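Long-range contacts in gamma-glutamyl phosphate reductase (Saccharomyces cerevisiae, PDB 1VLU), which catalyses the NADPH-dependent reduction of L-gamma-glutamyl phosphate to glutamate semialdehyde and phosphate, the second step on the route from glutamate to proline: residues L130-E135 against L213-G218; S243-E248 against D370-E375; Q359-H364 against V387-V392. All blocks are in the same frame, centred on the assembly; numbering follows the deposited sequence.

Contact 1 (L130-E135 against L213-G218); sequences LLVIFE and LVVPRG
L131 is gripped through its backbone by L213 and V215 across two neighbouring parallel strands, 130-134 and 213-217, whose N-to-C directions differ by 18°. Its N donates to L213 O, and its O receives V215 N at 2.7 Å. The series continues with I133 N to V215 O, R217 N to I133 O at 2.8 Å, and E135 N to R217 O. Odd-numbered residues therefore carry the bonding on both strands, the pattern expected of parallel pairing. The two bonds at L131 run nearly along the C=O direction, whereas the donors I133 N, R217 N and E135 N stand 26-30° out of the carbonyl planes.

The start and middle form the buried, largely apolar part, although the shortest carbon contacts lie at the 217 end. V132 and V215 lie side by side on the face covered by helix 139-151, V132 CG2 being 4.1 Å from V215 CB; L130 CD2 meets L213 CB on the same face. The other face, under helix 220-228, brings I133 CD1 across to V214 CG1 at 4.0 Å.

Toward the 217 end R217, G218 and E135 are partly exposed, while F134 stays buried. F134 and R217 touch at their roots, CB to CB 3.6 Å, and then part: the phenyl group goes to V140 and I141, while the arginine chain bends twice. E135 CG sits between the backbone N and the carbonyl carbon (chi1 48°) and packs against G218 CA at 3.7 Å; E135 OE2 hydrogen-bonds S219 OG.

Strand 118-134 also bonds to strand 154-158, consistent with the parallel core of an aldehyde dehydrogenase-type nucleotide-binding domain. The chemistry implies that backbone bonds set the register, apolar branches pack on both faces, and polar side chains enter only where the strands end.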
ATOM      1  N   LEU A 130      13.855  -4.744  -3.535  1.00 44.93           N
ATOM      2  CA  LEU A 130      14.250  -4.392  -2.176  1.00 46.01           C
ATOM      3  C   LEU A 130      14.834  -3.008  -2.176  1.00 45.42           C
ATOM      4  O   LEU A 130      15.647  -2.682  -3.053  1.00 46.24           O
ATOM      5  CB  LEU A 130      15.349  -5.334  -1.667  1.00 45.31           C
ATOM      6  CG  LEU A 130      15.226  -6.850  -1.882  1.00 50.89           C
ATOM      7  CD1 LEU A 130      16.491  -7.500  -1.389  1.00 47.80           C
ATOM      8  CD2 LEU A 130      14.024  -7.426  -1.178  1.00 43.43           C
ATOM      9  N   LEU A 131      14.440  -2.203  -1.188  1.00 44.57           N
ATOM     10  CA  LEU A 131      15.105  -0.945  -0.909  1.00 45.40           C
ATOM     11  C   LEU A 131      15.828  -1.153   0.403  1.00 46.99           C
ATOM     12  O   LEU A 131      15.222  -1.510   1.409  1.00 48.07           O
ATOM     13  CB  LEU A 131      14.117   0.222  -0.834  1.00 45.91           C
ATOM     14  CG  LEU A 131      14.572   1.623  -0.395  1.00 44.54           C
ATOM     15  CD1 LEU A 131      15.715   2.214  -1.261  1.00 46.45           C
ATOM     16  CD2 LEU A 131      13.378   2.540  -0.439  1.00 46.07           C
ATOM     17  N   VAL A 132      17.146  -0.994   0.358  1.00 47.41           N
ATOM     18  CA  VAL A 132      17.985  -1.194   1.501  1.00 46.49           C
ATOM     19  C   VAL A 132      18.585   0.156   1.886  1.00 47.63           C
ATOM     20  O   VAL A 132      19.281   0.775   1.090  1.00 46.66           O
ATOM     21  CB  VAL A 132      19.103  -2.202   1.196  1.00 47.74           C
ATOM     22  CG1 VAL A 132      19.999  -2.412   2.439  1.00 44.80           C
ATOM     23  CG2 VAL A 132      18.505  -3.515   0.671  1.00 52.55           C
ATOM     24  N   ILE A 133      18.272   0.592   3.103  1.00 48.76           N
ATOM     25  CA  ILE A 133      18.729   1.845   3.674  1.00 51.04           C
ATOM     26  C   ILE A 133      19.531   1.535   4.935  1.00 52.81           C
ATOM     27  O   ILE A 133      19.022   0.994   5.925  1.00 51.99           O
ATOM     28  CB  ILE A 133      17.558   2.820   4.001  1.00 51.81           C
ATOM     29  CG1 ILE A 133      16.662   3.027   2.772  1.00 50.19           C
ATOM     30  CG2 ILE A 133      18.094   4.182   4.505  1.00 51.08           C
ATOM     31  CD1 ILE A 133      15.250   3.414   3.128  1.00 53.07           C
ATOM     32  N   PHE A 134      20.802   1.899   4.880  1.00 54.19           N
ATOM     33  CA  PHE A 134      21.723   1.601   5.951  1.00 57.16           C
ATOM     34  C   PHE A 134      22.498   2.849   6.371  1.00 58.62           C
ATOM     35  O   PHE A 134      22.637   3.820   5.614  1.00 56.22           O
ATOM     36  CB  PHE A 134      22.661   0.451   5.549  1.00 54.63           C
ATOM     37  CG  PHE A 134      23.511   0.753   4.350  1.00 59.04           C
ATOM     38  CD1 PHE A 134      22.993   0.633   3.061  1.00 53.72           C
ATOM     39  CD2 PHE A 134      24.826   1.175   4.508  1.00 54.24           C
ATOM     40  CE1 PHE A 134      23.780   0.916   1.959  1.00 55.42           C
ATOM     41  CE2 PHE A 134      25.607   1.462   3.410  1.00 57.87           C
ATOM     42  CZ  PHE A 134      25.080   1.328   2.134  1.00 55.91           C
ATOM     43  N   GLU A 135      22.973   2.831   7.602  1.00 61.99           N
ATOM     44  CA  GLU A 135      23.835   3.895   8.049  1.00 66.23           C
ATOM     45  C   GLU A 135      25.118   3.309   8.599  1.00 67.97           C
ATOM     46  O   GLU A 135      25.092   2.354   9.380  1.00 66.40           O
ATOM     47  CB  GLU A 135      23.132   4.834   9.034  1.00 64.67           C
ATOM     48  CG  GLU A 135      22.383   4.155  10.165  1.00 68.91           C
ATOM     49  CD  GLU A 135      21.384   5.079  10.863  1.00 69.08           C
ATOM     50  OE1 GLU A 135      21.089   6.181  10.338  1.00 69.55           O
ATOM     51  OE2 GLU A 135      20.882   4.686  11.941  1.00 73.82           O
ATOM     52  N   LEU A 213       9.730  -4.337  -0.557  1.00 49.62           N
ATOM     53  CA  LEU A 213      10.233  -4.487   0.799  1.00 50.43           C
ATOM     54  C   LEU A 213      11.323  -3.494   1.073  1.00 49.46           C
ATOM     55  O   LEU A 213      12.185  -3.291   0.231  1.00 51.20           O
ATOM     56  CB  LEU A 213      10.786  -5.900   1.019  1.00 51.40           C
ATOM     57  CG  LEU A 213      11.094  -6.373   2.444  1.00 56.61           C
ATOM     58  CD1 LEU A 213       9.835  -6.414   3.318  1.00 49.91           C
ATOM     59  CD2 LEU A 213      11.735  -7.760   2.417  1.00 54.39           C
ATOM     60  N   VAL A 214      11.294  -2.898   2.261  1.00 48.20           N
ATOM     61  CA  VAL A 214      12.371  -2.062   2.737  1.00 48.53           C
ATOM     62  C   VAL A 214      13.163  -2.834   3.749  1.00 49.27           C
ATOM     63  O   VAL A 214      12.589  -3.388   4.690  1.00 50.64           O
ATOM     64  CB  VAL A 214      11.886  -0.780   3.460  1.00 49.06           C
ATOM     65  CG1 VAL A 214      13.085   0.100   3.777  1.00 47.71           C
ATOM     66  CG2 VAL A 214      10.892  -0.030   2.627  1.00 42.52           C
ATOM     67  N   VAL A 215      14.484  -2.854   3.574  1.00 49.27           N
ATOM     68  CA  VAL A 215      15.364  -3.511   4.537  1.00 50.45           C
ATOM     69  C   VAL A 215      16.199  -2.432   5.243  1.00 52.75           C
ATOM     70  O   VAL A 215      17.091  -1.834   4.638  1.00 53.14           O
ATOM     71  CB  VAL A 215      16.227  -4.590   3.849  1.00 50.22           C
ATOM     72  CG1 VAL A 215      17.053  -5.316   4.851  1.00 45.22           C
ATOM     73  CG2 VAL A 215      15.332  -5.576   3.066  1.00 48.00           C
ATOM     74  N   PRO A 216      15.852  -2.104   6.502  1.00 55.42           N
ATOM     75  CA  PRO A 216      16.656  -1.107   7.214  1.00 57.62           C
ATOM     76  C   PRO A 216      17.849  -1.733   7.924  1.00 58.60           C
ATOM     77  O   PRO A 216      17.705  -2.742   8.604  1.00 58.03           O
ATOM     78  CB  PRO A 216      15.663  -0.511   8.216  1.00 58.16           C
ATOM     79  CG  PRO A 216      14.729  -1.657   8.524  1.00 58.72           C
ATOM     80  CD  PRO A 216      14.707  -2.569   7.310  1.00 56.69           C
ATOM     81  N   ARG A 217      19.025  -1.144   7.739  1.00 60.89           N
ATOM     82  CA  ARG A 217      20.235  -1.609   8.410  1.00 61.06           C
ATOM     83  C   ARG A 217      20.896  -0.442   9.178  1.00 61.85           C
ATOM     84  O   ARG A 217      21.865   0.165   8.715  1.00 59.65           O
ATOM     85  CB  ARG A 217      21.198  -2.256   7.402  1.00 59.29           C
ATOM     86  CG  ARG A 217      20.679  -3.491   6.671  1.00 60.54           C
ATOM     87  CD  ARG A 217      20.720  -4.763   7.526  1.00 65.83           C
ATOM     88  NE  ARG A 217      22.066  -5.074   7.993  1.00 77.19           N
ATOM     89  CZ  ARG A 217      22.505  -4.907   9.245  1.00 84.42           C
ATOM     90  NH1 ARG A 217      21.700  -4.434  10.197  1.00 89.26           N
ATOM     91  NH2 ARG A 217      23.759  -5.220   9.552  1.00 72.65           N
ATOM     92  N   GLY A 218      20.357  -0.136  10.356  1.00 63.74           N
ATOM     93  CA  GLY A 218      20.890   0.937  11.189  1.00 65.67           C
ATOM     94  C   GLY A 218      20.234   1.041  12.550  1.00 67.14           C
ATOM     95  O   GLY A 218      19.942   0.029  13.191  1.00 66.85           O
TER

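Contact 2 (S243-E248 against D370-E375); sequences SIYLDE and DAIVTE
Y245 and I372 meet on adjacent strands of the six-stranded parallel sheet of an alpha/beta domain, probably the equivalent of the aldehyde dehydrogenase catalytic domain. Strands 243-246 and 370-373 run 13° apart. A371 N reaches S243 O, Y245 N reaches A371 O, V373 N reaches Y245 O at 2.8 Å, and D247 N closes the series on V373 O.

I372 CD1 lies at the edge of the Y245 ring, near its plane and 3.6 Å from Y245 CD2; F383 of helix 377-386 touches both residues. On the reverse face L246 CD2 and V373 CG2 are 3.5 Å apart, tighter than ordinary methyl contact, and I244 CG2 reaches the same V373 methyl.

Where the strands end, D247 can be followed outward. Its CB lies 3.4 Å from V373 O. CG, anti to the backbone N (chi1 -165°), stands beside T374 OG1. At the tip the oxygens divide the work: OD2 accepts T374 OG1 at 2.6 Å through its anti lone pair and also takes N379 ND2, whereas OD1 receives a weak bond from Y245 OH, whose stronger partner is N279. The buried carboxylate thus has neutral donors at both oxygens, the one at OD1 being weak, and T374 OG1 in turn accepts N376 N.

At the opposite end D370 OD2 binds H368 and makes a probable hydrogen bond with S389 OG. D370 OD1 accepts S243 N at 3.1 Å, on the anti side and 20° out of the carboxylate plane, as well as a water 2.7 Å away that accepts from S243 OG.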
ATOM      1  N   SER A 243       1.625   4.531  20.709  1.00 52.09           N
ATOM      2  CA  SER A 243       1.770   5.593  21.688  1.00 49.84           C
ATOM      3  C   SER A 243       0.917   5.371  22.939  1.00 49.07           C
ATOM      4  O   SER A 243      -0.180   4.859  22.866  1.00 48.91           O
ATOM      5  CB  SER A 243       1.443   6.947  21.065  1.00 48.15           C
ATOM      6  OG  SER A 243       2.280   7.210  19.950  1.00 50.63           O
ATOM      7  N   ILE A 244       1.459   5.749  24.087  1.00 49.05           N
ATOM      8  CA  ILE A 244       0.681   5.827  25.309  1.00 49.53           C
ATOM      9  C   ILE A 244       0.688   7.288  25.745  1.00 46.55           C
ATOM     10  O   ILE A 244       1.749   7.868  25.966  1.00 43.63           O
ATOM     11  CB  ILE A 244       1.232   4.910  26.423  1.00 48.60           C
ATOM     12  CG1 ILE A 244       1.409   3.472  25.897  1.00 54.70           C
ATOM     13  CG2 ILE A 244       0.307   4.933  27.643  1.00 46.47           C
ATOM     14  CD1 ILE A 244       2.297   2.579  26.781  1.00 54.03           C
ATOM     15  N   TYR A 245      -0.500   7.881  25.809  1.00 43.87           N
ATOM     16  CA  TYR A 245      -0.636   9.221  26.346  1.00 42.10           C
ATOM     17  C   TYR A 245      -1.004   9.197  27.824  1.00 41.56           C
ATOM     18  O   TYR A 245      -2.058   8.700  28.208  1.00 42.00           O
ATOM     19  CB  TYR A 245      -1.647  10.027  25.541  1.00 38.69           C
ATOM     20  CG  TYR A 245      -1.958  11.390  26.135  1.00 37.93           C
ATOM     21  CD1 TYR A 245      -0.941  12.311  26.409  1.00 35.75           C
ATOM     22  CD2 TYR A 245      -3.271  11.764  26.404  1.00 32.29           C
ATOM     23  CE1 TYR A 245      -1.226  13.553  26.938  1.00 30.16           C
ATOM     24  CE2 TYR A 245      -3.564  13.000  26.920  1.00 37.63           C
ATOM     25  CZ  TYR A 245      -2.538  13.894  27.194  1.00 36.43           C
ATOM     26  OH  TYR A 245      -2.844  15.140  27.713  1.00 38.74           O
ATOM     27  N   LEU A 246      -0.105   9.740  28.638  1.00 42.98           N
ATOM     28  CA  LEU A 246      -0.297   9.886  30.073  1.00 41.65           C
ATOM     29  C   LEU A 246      -0.788  11.296  30.366  1.00 40.24           C
ATOM     30  O   LEU A 246      -0.014  12.242  30.429  1.00 39.34           O
ATOM     31  CB  LEU A 246       1.016   9.614  30.805  1.00 41.30           C
ATOM     32  CG  LEU A 246       1.701   8.281  30.514  1.00 45.21           C
ATOM     33  CD1 LEU A 246       2.912   8.109  31.406  1.00 47.81           C
ATOM     34  CD2 LEU A 246       0.735   7.132  30.729  1.00 42.88           C
ATOM     35  N   ASP A 247      -2.097  11.401  30.541  1.00 40.60           N
ATOM     36  CA  ASP A 247      -2.816  12.653  30.653  1.00 41.20           C
ATOM     37  C   ASP A 247      -2.528  13.355  31.974  1.00 42.44           C
ATOM     38  O   ASP A 247      -2.038  12.741  32.933  1.00 41.79           O
ATOM     39  CB  ASP A 247      -4.316  12.359  30.524  1.00 40.81           C
ATOM     40  CG  ASP A 247      -5.156  13.604  30.255  1.00 47.47           C
ATOM     41  OD1 ASP A 247      -4.672  14.589  29.629  1.00 49.32           O
ATOM     42  OD2 ASP A 247      -6.331  13.583  30.671  1.00 55.74           O
ATOM     43  N   GLU A 248      -2.834  14.648  32.022  1.00 43.72           N
ATOM     44  CA  GLU A 248      -2.760  15.416  33.259  1.00 45.98           C
ATOM     45  C   GLU A 248      -3.423  14.672  34.442  1.00 45.17           C
ATOM     46  O   GLU A 248      -2.881  14.656  35.540  1.00 44.48           O
ATOM     47  CB  GLU A 248      -3.375  16.797  33.044  1.00 43.85           C
ATOM     48  CG  GLU A 248      -3.537  17.596  34.315  1.00 50.10           C
ATOM     49  CD  GLU A 248      -4.102  18.982  34.089  1.00 51.32           C
ATOM     50  OE1 GLU A 248      -4.110  19.455  32.923  1.00 57.98           O
ATOM     51  OE2 GLU A 248      -4.531  19.605  35.095  1.00 60.02           O
ATOM     52  N   ASP A 370      -3.088   2.566  20.245  1.00 54.16           N
ATOM     53  CA  ASP A 370      -2.765   3.691  21.111  1.00 52.38           C
ATOM     54  C   ASP A 370      -3.559   3.674  22.397  1.00 49.24           C
ATOM     55  O   ASP A 370      -4.693   3.227  22.411  1.00 48.07           O
ATOM     56  CB  ASP A 370      -3.005   5.000  20.365  1.00 52.86           C
ATOM     57  CG  ASP A 370      -2.198   5.078  19.096  1.00 61.57           C
ATOM     58  OD1 ASP A 370      -0.955   5.219  19.183  1.00 69.65           O
ATOM     59  OD2 ASP A 370      -2.800   4.967  18.008  1.00 71.43           O
ATOM     60  N   ALA A 371      -2.957   4.175  23.475  1.00 45.55           N
ATOM     61  CA  ALA A 371      -3.594   4.126  24.762  1.00 43.62           C
ATOM     62  C   ALA A 371      -3.606   5.504  25.402  1.00 43.66           C
ATOM     63  O   ALA A 371      -2.674   6.289  25.213  1.00 42.13           O
ATOM     64  CB  ALA A 371      -2.875   3.134  25.662  1.00 44.13           C
ATOM     65  N   ILE A 372      -4.672   5.798  26.142  1.00 40.41           N
ATOM     66  CA  ILE A 372      -4.684   6.964  27.006  1.00 38.20           C
ATOM     67  C   ILE A 372      -4.839   6.493  28.446  1.00 39.32           C
ATOM     68  O   ILE A 372      -5.676   5.639  28.743  1.00 39.09           O
ATOM     69  CB  ILE A 372      -5.772   8.023  26.604  1.00 38.92           C
ATOM     70  CG1 ILE A 372      -5.730   9.238  27.548  1.00 35.92           C
ATOM     71  CG2 ILE A 372      -7.209   7.381  26.494  1.00 35.65           C
ATOM     72  CD1 ILE A 372      -6.585  10.433  27.120  1.00 36.63           C
ATOM     73  N   VAL A 373      -3.998   7.028  29.328  1.00 39.95           N
ATOM     74  CA  VAL A 373      -4.130   6.795  30.756  1.00 40.93           C
ATOM     75  C   VAL A 373      -4.662   8.096  31.355  1.00 42.35           C
ATOM     76  O   VAL A 373      -3.983   9.125  31.348  1.00 42.77           O
ATOM     77  CB  VAL A 373      -2.781   6.357  31.397  1.00 39.80           C
ATOM     78  CG1 VAL A 373      -2.984   5.944  32.834  1.00 37.57           C
ATOM     79  CG2 VAL A 373      -2.151   5.209  30.595  1.00 39.88           C
ATOM     80  N   THR A 374      -5.905   8.058  31.816  1.00 42.09           N
ATOM     81  CA  THR A 374      -6.538   9.221  32.427  1.00 42.36           C
ATOM     82  C   THR A 374      -7.733   8.790  33.267  1.00 44.60           C
ATOM     83  O   THR A 374      -8.313   7.730  33.016  1.00 46.02           O
ATOM     84  CB  THR A 374      -6.961  10.279  31.359  1.00 42.63           C
ATOM     85  OG1 THR A 374      -7.273  11.522  31.997  1.00 39.23           O
ATOM     86  CG2 THR A 374      -8.150   9.803  30.541  1.00 33.19           C
ATOM     87  N   GLU A 375      -8.083   9.610  34.257  1.00 45.20           N
ATOM     88  CA  GLU A 375      -9.333   9.464  35.014  1.00 47.53           C
ATOM     89  C   GLU A 375     -10.401  10.436  34.504  1.00 48.52           C
ATOM     90  O   GLU A 375     -11.566  10.358  34.890  1.00 48.54           O
ATOM     91  CB  GLU A 375      -9.095   9.687  36.516  1.00 47.50           C
ATOM     92  CG  GLU A 375      -8.185   8.642  37.186  1.00 50.91           C
ATOM     93  CD  GLU A 375      -8.603   7.195  36.906  1.00 53.98           C
ATOM     94  OE1 GLU A 375      -9.745   6.816  37.254  1.00 52.40           O
ATOM     95  OE2 GLU A 375      -7.781   6.434  36.341  1.00 51.37           O
TER
HETATM   96  O   HOH W   1       1.060   6.042  17.604  1.00 44.05           O

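Contact 3 (Q359-H364 against V387-V392); sequences QHINTH and VDSSGV
N362 and D388 each place CG anti to the carbonyl carbon (chi1 -74° and -66°), and this brings amide and carboxylate together where two successive beta-alpha-beta crossovers turn back toward the sheet. I361 to H364 form a type I turn at the end of helix 354-361; V387 is the first residue to leave helical geometry after helix 377-386.

The hydrogen bond between the segments runs from D388 N to N362 OD1, 2.7 Å long. Its donor stands 29° from the plane of the amide carbonyl. N362 ND2 bonds in turn to G386 O, so one amide receives an N-H and gives one to backbone groups two residues apart, which should hold its rotation about the CB-CG bond. The carboxylate of D388 stacks on this amide, the planes being nearly parallel and D388 CG lying 3.7 Å from N362 CG.

The charge on D388 is met from elsewhere: OD1 pairs with K31 and OD2 with R24, both of the second subunit. The same two residues also bind N362 O (R24) and V387 O (K31), and both helix ends are thereby tied to the dimer interface. Two basic groups so close would probably favour the ionised carboxylate.

Inward, contact becomes apolar. The I361 and V387 side chains cross, with I361 CD1 4.0 Å from V387 CG1, and F383 of helix 377-386 packs on I361 as well. S389 borders this patch: its OG, whose polar partner is D370, lies 4.0 Å from I361 CG2.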
ATOM      1  N   GLN A 359      -2.801  14.796  17.690  1.00 50.34           N
ATOM      2  CA  GLN A 359      -1.996  15.292  16.572  1.00 55.47           C
ATOM      3  C   GLN A 359      -0.727  14.483  16.389  1.00 52.94           C
ATOM      4  O   GLN A 359      -0.413  14.098  15.271  1.00 54.83           O
ATOM      5  CB  GLN A 359      -1.672  16.792  16.718  1.00 55.19           C
ATOM      6  CG  GLN A 359      -2.845  17.701  16.355  1.00 60.32           C
ATOM      7  CD  GLN A 359      -2.617  19.187  16.689  1.00 64.21           C
ATOM      8  OE1 GLN A 359      -1.773  19.543  17.533  1.00 78.23           O
ATOM      9  NE2 GLN A 359      -3.389  20.060  16.034  1.00 71.48           N
ATOM     10  N   HIS A 360      -0.013  14.217  17.477  1.00 51.53           N
ATOM     11  CA  HIS A 360       1.210  13.410  17.424  1.00 53.32           C
ATOM     12  C   HIS A 360       0.945  12.011  16.872  1.00 52.19           C
ATOM     13  O   HIS A 360       1.688  11.524  16.038  1.00 52.99           O
ATOM     14  CB  HIS A 360       1.821  13.246  18.820  1.00 55.24           C
ATOM     15  CG  HIS A 360       2.721  14.362  19.246  1.00 62.72           C
ATOM     16  ND1 HIS A 360       2.377  15.258  20.238  1.00 66.81           N
ATOM     17  CD2 HIS A 360       3.971  14.699  18.851  1.00 69.02           C
ATOM     18  CE1 HIS A 360       3.367  16.113  20.418  1.00 67.27           C
ATOM     19  NE2 HIS A 360       4.346  15.795  19.593  1.00 69.77           N
ATOM     20  N   ILE A 361      -0.109  11.374  17.376  1.00 51.97           N
ATOM     21  CA  ILE A 361      -0.485  10.005  17.011  1.00 50.87           C
ATOM     22  C   ILE A 361      -0.888   9.906  15.543  1.00 53.20           C
ATOM     23  O   ILE A 361      -0.541   8.946  14.847  1.00 53.06           O
ATOM     24  CB  ILE A 361      -1.595   9.471  17.937  1.00 47.00           C
ATOM     25  CG1 ILE A 361      -0.991   9.190  19.319  1.00 48.62           C
ATOM     26  CG2 ILE A 361      -2.257   8.208  17.358  1.00 47.13           C
ATOM     27  CD1 ILE A 361      -1.990   9.038  20.444  1.00 42.67           C
ATOM     28  N   ASN A 362      -1.602  10.925  15.081  1.00 54.34           N
ATOM     29  CA  ASN A 362      -2.105  10.956  13.720  1.00 54.38           C
ATOM     30  C   ASN A 362      -1.048  11.209  12.640  1.00 56.68           C
ATOM     31  O   ASN A 362      -1.383  11.229  11.465  1.00 58.46           O
ATOM     32  CB  ASN A 362      -3.257  11.958  13.628  1.00 51.91           C
ATOM     33  CG  ASN A 362      -4.514  11.438  14.274  1.00 48.92           C
ATOM     34  OD1 ASN A 362      -4.548  10.309  14.766  1.00 49.46           O
ATOM     35  ND2 ASN A 362      -5.559  12.245  14.272  1.00 47.50           N
ATOM     36  N   THR A 363       0.215  11.400  13.035  1.00 59.84           N
ATOM     37  CA  THR A 363       1.329  11.526  12.080  1.00 61.25           C
ATOM     38  C   THR A 363       1.997  10.175  11.793  1.00 64.46           C
ATOM     39  O   THR A 363       2.863  10.081  10.916  1.00 66.41           O
ATOM     40  CB  THR A 363       2.415  12.497  12.565  1.00 59.45           C
ATOM     41  OG1 THR A 363       3.025  11.974  13.744  1.00 63.28           O
ATOM     42  CG2 THR A 363       1.848  13.888  12.855  1.00 61.19           C
ATOM     43  N   HIS A 364       1.601   9.136  12.528  1.00 65.98           N
ATOM     44  CA  HIS A 364       2.155   7.805  12.317  1.00 68.29           C
ATOM     45  C   HIS A 364       1.433   7.030  11.230  1.00 73.44           C
ATOM     46  O   HIS A 364       0.198   7.001  11.172  1.00 73.93           O
ATOM     47  CB  HIS A 364       2.220   7.003  13.617  1.00 66.15           C
ATOM     48  CG  HIS A 364       3.032   7.668  14.676  1.00 65.46           C
ATOM     49  ND1 HIS A 364       4.356   8.004  14.492  1.00 67.08           N
ATOM     50  CD2 HIS A 364       2.703   8.098  15.916  1.00 64.34           C
ATOM     51  CE1 HIS A 364       4.811   8.604  15.577  1.00 66.90           C
ATOM     52  NE2 HIS A 364       3.826   8.676  16.454  1.00 67.87           N
ATOM     53  N   VAL A 387      -8.273   9.902  17.423  1.00 47.87           N
ATOM     54  CA  VAL A 387      -7.108   9.193  16.888  1.00 48.61           C
ATOM     55  C   VAL A 387      -7.376   8.358  15.627  1.00 51.97           C
ATOM     56  O   VAL A 387      -8.450   7.782  15.454  1.00 49.92           O
ATOM     57  CB  VAL A 387      -6.370   8.322  17.983  1.00 48.96           C
ATOM     58  CG1 VAL A 387      -5.796   9.199  19.084  1.00 44.49           C
ATOM     59  CG2 VAL A 387      -7.272   7.231  18.562  1.00 41.98           C
ATOM     60  N   ASP A 388      -6.380   8.296  14.750  1.00 57.72           N
ATOM     61  CA  ASP A 388      -6.402   7.397  13.605  1.00 61.62           C
ATOM     62  C   ASP A 388      -5.694   6.149  14.052  1.00 64.14           C
ATOM     63  O   ASP A 388      -4.462   6.096  13.998  1.00 71.63           O
ATOM     64  CB  ASP A 388      -5.604   7.990  12.439  1.00 61.87           C
ATOM     65  CG  ASP A 388      -6.229   9.253  11.868  1.00 67.46           C
ATOM     66  OD1 ASP A 388      -7.402   9.539  12.210  1.00 66.82           O
ATOM     67  OD2 ASP A 388      -5.537   9.957  11.078  1.00 67.99           O
ATOM     68  N   SER A 389      -6.443   5.158  14.517  1.00 62.13           N
ATOM     69  CA  SER A 389      -5.863   3.944  15.098  1.00 61.26           C
ATOM     70  C   SER A 389      -6.794   2.778  14.889  1.00 60.35           C
ATOM     71  O   SER A 389      -8.008   2.920  15.050  1.00 56.96           O
ATOM     72  CB  SER A 389      -5.659   4.069  16.618  1.00 61.10           C
ATOM     73  OG  SER A 389      -4.922   5.210  16.992  1.00 69.45           O
ATOM     74  N   SER A 390      -6.208   1.619  14.600  1.00 61.90           N
ATOM     75  CA  SER A 390      -6.940   0.351  14.517  1.00 63.54           C
ATOM     76  C   SER A 390      -7.631   0.092  15.849  1.00 60.63           C
ATOM     77  O   SER A 390      -8.811  -0.258  15.906  1.00 60.79           O
ATOM     78  CB  SER A 390      -5.978  -0.823  14.250  1.00 64.10           C
ATOM     79  OG  SER A 390      -4.771  -0.393  13.637  1.00 77.86           O
ATOM     80  N   GLY A 391      -6.863   0.266  16.918  1.00 57.26           N
ATOM     81  CA  GLY A 391      -7.298  -0.087  18.246  1.00 53.34           C
ATOM     82  C   GLY A 391      -6.851   0.970  19.204  1.00 52.64           C
ATOM     83  O   GLY A 391      -5.725   1.452  19.131  1.00 52.65           O
ATOM     84  N   VAL A 392      -7.741   1.330  20.115  1.00 53.58           N
ATOM     85  CA  VAL A 392      -7.434   2.329  21.128  1.00 52.61           C
ATOM     86  C   VAL A 392      -7.849   1.850  22.533  1.00 51.66           C
ATOM     87  O   VAL A 392      -8.909   1.266  22.698  1.00 50.40           O
ATOM     88  CB  VAL A 392      -8.034   3.697  20.737  1.00 52.79           C
ATOM     89  CG1 VAL A 392      -9.503   3.574  20.424  1.00 49.65           C
ATOM     90  CG2 VAL A 392      -7.756   4.739  21.821  1.00 57.43           C
TER

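Contact 1 comes first along the chain and stands apart, in the mixed sheet built around strand 118-134; its centre is 33 Å from that of contact 2 and 25 Å from that of contact 3. Contact 2 lies within the parallel sheet of the other alpha/beta region; contact 3, centred 13 Å away, joins the ends of helices 354-361 and 377-386 beside it, its second segment running into strand 391-393. Their segments interleave: 243-248, 359-364, 370-375, 387-392. D370 N bonds to G391 O. Strand 391-393 pairs with a strand of the second subunit, so the sheet continues across the dimer; no other chain touches contacts 1 and 2, and contact 3 is the one at the interface.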